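Local coordinates for protein serine protease inhibitor 4, isoform B (Drosophila melanogaster, PDB 4P0F) that probably inhibits serine-type and cysteine-type endopeptidases, acting as a serpin, at residues 147-156 with 315-323. Residues are numbered along the deposited sequence; the frame is centred on the assembly and turned at random.
Sequences LIKDLVPADV and AIIHKAFIE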
ATOM      1  N   LEU A 147      14.838  -0.708   1.272  1.00 22.04           N
ATOM      2  CA  LEU A 147      14.229  -0.401  -0.018  1.00 21.69           C
ATOM      3  C   LEU A 147      13.489   0.932  -0.038  1.00 24.02           C
ATOM      4  O   LEU A 147      13.343   1.540  -1.095  1.00 24.85           O
ATOM      5  CB  LEU A 147      13.272  -1.520  -0.420  1.00 22.23           C
ATOM      6  CG  LEU A 147      13.932  -2.875  -0.660  1.00 21.73           C
ATOM      7  CD1 LEU A 147      12.857  -3.955  -0.772  1.00 23.33           C
ATOM      8  CD2 LEU A 147      14.797  -2.839  -1.906  1.00 26.21           C
ATOM      9  N   ILE A 148      13.018   1.379   1.123  1.00 21.28           N
ATOM     10  CA  ILE A 148      12.324   2.655   1.225  1.00 17.92           C
ATOM     11  C   ILE A 148      13.227   3.625   1.975  1.00 21.52           C
ATOM     12  O   ILE A 148      13.412   3.498   3.185  1.00 19.67           O
ATOM     13  CB  ILE A 148      10.969   2.523   1.945  1.00 18.43           C
ATOM     14  CG1 ILE A 148      10.094   1.453   1.268  1.00 18.31           C
ATOM     15  CG2 ILE A 148      10.247   3.866   1.999  1.00 19.70           C
ATOM     16  CD1 ILE A 148       9.758   1.706  -0.195  1.00 17.37           C
ATOM     17  N   LYS A 149      13.791   4.577   1.236  1.00 25.93           N
ATOM     18  CA  LYS A 149      14.745   5.538   1.786  1.00 26.43           C
ATOM     19  C   LYS A 149      14.166   6.938   1.788  1.00 27.06           C
ATOM     20  O   LYS A 149      13.326   7.272   0.951  1.00 25.32           O
ATOM     21  CB  LYS A 149      16.039   5.530   0.977  1.00 22.58           C
ATOM     22  CG  LYS A 149      16.673   4.175   0.820  1.00 24.53           C
ATOM     23  CD  LYS A 149      18.012   4.307   0.111  1.00 35.23           C
ATOM     24  CE  LYS A 149      18.800   3.012   0.114  1.00 53.02           C
ATOM     25  NZ  LYS A 149      20.158   3.218  -0.459  1.00 80.97           N
ATOM     26  N   ASP A 150      14.637   7.756   2.727  1.00 23.03           N
ATOM     27  CA  ASP A 150      14.200   9.141   2.855  1.00 22.72           C
ATOM     28  C   ASP A 150      12.686   9.302   2.800  1.00 23.21           C
ATOM     29  O   ASP A 150      12.186  10.174   2.086  1.00 24.65           O
ATOM     30  CB  ASP A 150      14.831  10.005   1.758  1.00 25.15           C
ATOM     31  CG  ASP A 150      14.714  11.503   2.046  1.00 67.17           C
ATOM     32  OD1 ASP A 150      14.801  11.903   3.229  1.00 65.51           O
ATOM     33  OD2 ASP A 150      14.528  12.282   1.088  1.00 81.39           O
ATOM     34  N   LEU A 151      11.951   8.494   3.561  1.00 23.62           N
ATOM     35  CA  LEU A 151      10.487   8.582   3.547  1.00 17.87           C
ATOM     36  C   LEU A 151      10.007   9.990   3.884  1.00 22.58           C
ATOM     37  O   LEU A 151       9.263  10.596   3.115  1.00 21.08           O
ATOM     38  CB  LEU A 151       9.861   7.586   4.527  1.00 17.87           C
ATOM     39  CG  LEU A 151       8.325   7.635   4.592  1.00 15.42           C
ATOM     40  CD1 LEU A 151       7.724   7.099   3.318  1.00 17.65           C
ATOM     41  CD2 LEU A 151       7.792   6.887   5.785  1.00 16.21           C
ATOM     42  N   VAL A 152      10.428  10.501   5.041  1.00 18.48           N
ATOM     43  CA  VAL A 152       9.977  11.802   5.521  1.00 19.65           C
ATOM     44  C   VAL A 152      11.095  12.822   5.390  1.00 26.67           C
ATOM     45  O   VAL A 152      12.064  12.753   6.132  1.00 26.96           O
ATOM     46  CB  VAL A 152       9.519  11.734   6.988  1.00 22.51           C
ATOM     47  CG1 VAL A 152       8.959  13.081   7.433  1.00 20.67           C
ATOM     48  CG2 VAL A 152       8.481  10.635   7.163  1.00 20.61           C
ATOM     49  N   PRO A 153      10.973  13.767   4.443  1.00 20.22           N
ATOM     50  CA  PRO A 153      12.073  14.727   4.277  1.00 21.21           C
ATOM     51  C   PRO A 153      12.191  15.665   5.457  1.00 21.88           C
ATOM     52  O   PRO A 153      11.181  15.995   6.081  1.00 21.44           O
ATOM     53  CB  PRO A 153      11.691  15.511   3.015  1.00 28.61           C
ATOM     54  CG  PRO A 153      10.558  14.779   2.398  1.00 32.45           C
ATOM     55  CD  PRO A 153       9.886  14.008   3.479  1.00 21.61           C
ATOM     56  N   ALA A 154      13.407  16.108   5.750  1.00 18.48           N
ATOM     57  CA  ALA A 154      13.630  17.026   6.848  1.00 21.74           C
ATOM     58  C   ALA A 154      12.825  18.302   6.657  1.00 22.10           C
ATOM     59  O   ALA A 154      12.410  18.915   7.641  1.00 22.49           O
ATOM     60  CB  ALA A 154      15.110  17.354   6.977  1.00 23.29           C
ATOM     61  N   ASP A 155      12.571  18.689   5.406  1.00 20.60           N
ATOM     62  CA  ASP A 155      11.979  20.000   5.163  1.00 22.46           C
ATOM     63  C   ASP A 155      10.458  20.041   5.374  1.00 22.94           C
ATOM     64  O   ASP A 155       9.856  21.104   5.213  1.00 22.99           O
ATOM     65  CB  ASP A 155      12.350  20.544   3.761  1.00 24.39           C
ATOM     66  CG  ASP A 155      11.851  19.696   2.589  1.00 24.45           C
ATOM     67  OD1 ASP A 155      11.006  18.788   2.731  1.00 23.82           O
ATOM     68  OD2 ASP A 155      12.316  19.992   1.464  1.00 27.63           O
ATOM     69  N   VAL A 156       9.848  18.931   5.786  1.00 18.77           N
ATOM     70  CA  VAL A 156       8.438  18.990   6.232  1.00 20.57           C
ATOM     71  C   VAL A 156       8.302  18.902   7.749  1.00 22.12           C
ATOM     72  O   VAL A 156       7.182  18.858   8.268  1.00 21.08           O
ATOM     73  CB  VAL A 156       7.558  17.879   5.603  1.00 19.91           C
ATOM     74  CG1 VAL A 156       7.606  17.958   4.097  1.00 23.29           C
ATOM     75  CG2 VAL A 156       7.946  16.499   6.100  1.00 20.39           C
ATOM     76  N   ALA A 315       1.308  16.552   6.540  1.00 17.24           N
ATOM     77  CA  ALA A 315       1.715  15.737   5.399  1.00 17.91           C
ATOM     78  C   ALA A 315       1.369  14.275   5.598  1.00 16.17           C
ATOM     79  O   ALA A 315       1.406  13.763   6.714  1.00 17.82           O
ATOM     80  CB  ALA A 315       3.209  15.886   5.152  1.00 20.33           C
ATOM     81  N   ILE A 316       1.023  13.603   4.497  1.00 16.99           N
ATOM     82  CA  ILE A 316       0.925  12.152   4.474  1.00 16.12           C
ATOM     83  C   ILE A 316       1.771  11.692   3.303  1.00 18.71           C
ATOM     84  O   ILE A 316       1.455  12.015   2.166  1.00 19.45           O
ATOM     85  CB  ILE A 316      -0.518  11.628   4.286  1.00 16.99           C
ATOM     86  CG1 ILE A 316      -1.469  12.251   5.308  1.00 16.68           C
ATOM     87  CG2 ILE A 316      -0.527  10.100   4.375  1.00 17.25           C
ATOM     88  CD1 ILE A 316      -2.928  11.801   5.156  1.00 21.14           C
ATOM     89  N   ILE A 317       2.867  10.990   3.579  1.00 16.15           N
ATOM     90  CA  ILE A 317       3.800  10.599   2.525  1.00 15.43           C
ATOM     91  C   ILE A 317       3.810   9.085   2.398  1.00 16.55           C
ATOM     92  O   ILE A 317       3.906   8.376   3.388  1.00 15.48           O
ATOM     93  CB  ILE A 317       5.222  11.116   2.809  1.00 18.25           C
ATOM     94  CG1 ILE A 317       5.223  12.646   2.867  1.00 21.37           C
ATOM     95  CG2 ILE A 317       6.176  10.644   1.733  1.00 22.01           C
ATOM     96  CD1 ILE A 317       6.413  13.241   3.584  1.00 23.48           C
ATOM     97  N   HIS A 318       3.698   8.597   1.167  1.00 14.82           N
ATOM     98  CA  HIS A 318       3.719   7.172   0.915  1.00 14.49           C
ATOM     99  C   HIS A 318       4.761   6.870  -0.126  1.00 14.05           C
ATOM    100  O   HIS A 318       4.842   7.555  -1.148  1.00 15.09           O
ATOM    101  CB  HIS A 318       2.357   6.677   0.446  1.00 15.93           C
ATOM    102  CG  HIS A 318       2.268   5.192   0.303  1.00 12.63           C
ATOM    103  ND1 HIS A 318       2.191   4.342   1.385  1.00 13.83           N
ATOM    104  CD2 HIS A 318       2.228   4.403  -0.797  1.00 15.49           C
ATOM    105  CE1 HIS A 318       2.097   3.096   0.958  1.00 18.79           C
ATOM    106  NE2 HIS A 318       2.123   3.104  -0.362  1.00 15.83           N
ATOM    107  N   LYS A 319       5.556   5.847   0.144  1.00 13.15           N
ATOM    108  CA  LYS A 319       6.547   5.373  -0.819  1.00 14.28           C
ATOM    109  C   LYS A 319       6.467   3.869  -0.917  1.00 18.30           C
ATOM    110  O   LYS A 319       6.295   3.194   0.090  1.00 16.96           O
ATOM    111  CB  LYS A 319       7.955   5.794  -0.411  1.00 18.24           C
ATOM    112  CG  LYS A 319       8.236   7.273  -0.527  1.00 31.05           C
ATOM    113  CD  LYS A 319       9.752   7.532  -0.587  1.00 56.01           C
ATOM    114  CE  LYS A 319      10.068   9.029  -0.557  1.00 64.98           C
ATOM    115  NZ  LYS A 319      11.533   9.377  -0.549  1.00 48.13           N
ATOM    116  N   ALA A 320       6.611   3.344  -2.132  1.00 16.31           N
ATOM    117  CA  ALA A 320       6.530   1.905  -2.340  1.00 14.35           C
ATOM    118  C   ALA A 320       7.481   1.444  -3.450  1.00 16.72           C
ATOM    119  O   ALA A 320       7.909   2.227  -4.303  1.00 16.09           O
ATOM    120  CB  ALA A 320       5.105   1.503  -2.648  1.00 14.60           C
ATOM    121  N   PHE A 321       7.830   0.164  -3.373  1.00 16.31           N
ATOM    122  CA  PHE A 321       8.796  -0.469  -4.267  1.00 17.72           C
ATOM    123  C   PHE A 321       8.358  -1.899  -4.519  1.00 16.64           C
ATOM    124  O   PHE A 321       7.865  -2.557  -3.609  1.00 15.46           O
ATOM    125  CB  PHE A 321      10.197  -0.457  -3.649  1.00 16.40           C
ATOM    126  CG  PHE A 321      11.205  -1.278  -4.408  1.00 19.37           C
ATOM    127  CD1 PHE A 321      11.374  -2.626  -4.131  1.00 21.95           C
ATOM    128  CD2 PHE A 321      11.956  -0.710  -5.413  1.00 27.07           C
ATOM    129  CE1 PHE A 321      12.285  -3.384  -4.841  1.00 27.61           C
ATOM    130  CE2 PHE A 321      12.870  -1.469  -6.130  1.00 29.60           C
ATOM    131  CZ  PHE A 321      13.036  -2.799  -5.833  1.00 28.73           C
ATOM    132  N   ILE A 322       8.554  -2.384  -5.743  1.00 17.65           N
ATOM    133  CA  ILE A 322       8.322  -3.791  -6.040  1.00 17.72           C
ATOM    134  C   ILE A 322       9.305  -4.249  -7.119  1.00 16.95           C
ATOM    135  O   ILE A 322       9.649  -3.485  -8.018  1.00 17.30           O
ATOM    136  CB  ILE A 322       6.860  -4.049  -6.491  1.00 15.26           C
ATOM    137  CG1 ILE A 322       6.601  -5.552  -6.651  1.00 17.95           C
ATOM    138  CG2 ILE A 322       6.547  -3.312  -7.779  1.00 16.05           C
ATOM    139  CD1 ILE A 322       5.099  -5.911  -6.673  1.00 19.35           C
ATOM    140  N   GLU A 323       9.792  -5.478  -6.982  1.00 18.75           N
ATOM    141  CA  GLU A 323      10.577  -6.138  -8.028  1.00 16.58           C
ATOM    142  C   GLU A 323       9.996  -7.519  -8.221  1.00 17.23           C
ATOM    143  O   GLU A 323       9.727  -8.225  -7.254  1.00 18.67           O
ATOM    144  CB  GLU A 323      12.066  -6.215  -7.663  1.00 19.38           C
ATOM    145  CG  GLU A 323      12.396  -7.175  -6.517  1.00 32.71           C
ATOM    146  CD  GLU A 323      12.512  -8.639  -6.951  1.00 46.38           C
ATOM    147  OE1 GLU A 323      12.577  -8.911  -8.168  1.00 53.73           O
ATOM    148  OE2 GLU A 323      12.519  -9.519  -6.065  1.00 49.79           O
TER
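The Phe321 ring carries Leu147 on one face: Leu147 CD2 stands 4.3 Å from the centroid of the Phe321 ring and 25° off the normal, a CH-pi contact, while Ile148 CD1 lies against Phe321 CB, the atom that carries the ring. In this serpin fold the loop following helix 129-143 packs against one face of strand 311-324 of the large central beta-sheet, paired antiparallel with strands 263-281 and 328-341, the latter probably including the inserted reactive-centre loop, as in other cleaved serpins. Lys319 ties the two together. With CG anti to the carbonyl carbon (chi1 -70°) and the chain extended beyond, it runs past Ile148 CG2, 3.8 Å from Lys319 CB, and past Leu151 CD1, 3.9 Å from Lys319 CG. Its ammonium then donates twice: NZ to Lys149 O at 3.1 Å, in the carbonyl plane with a C=O...N angle of 153°, and NZ to Asp150 O at 2.8 Å, from well above that carbonyl's plane. The Asp150 carboxylate is near but forms no salt bridge. A methionine in place of Lys319 would probably leave both loop carbonyls without this donor and the loop freer to shift. Farther along, Ile317 CD1 touches the ring carbon Pro153 CD at 3.6 Å.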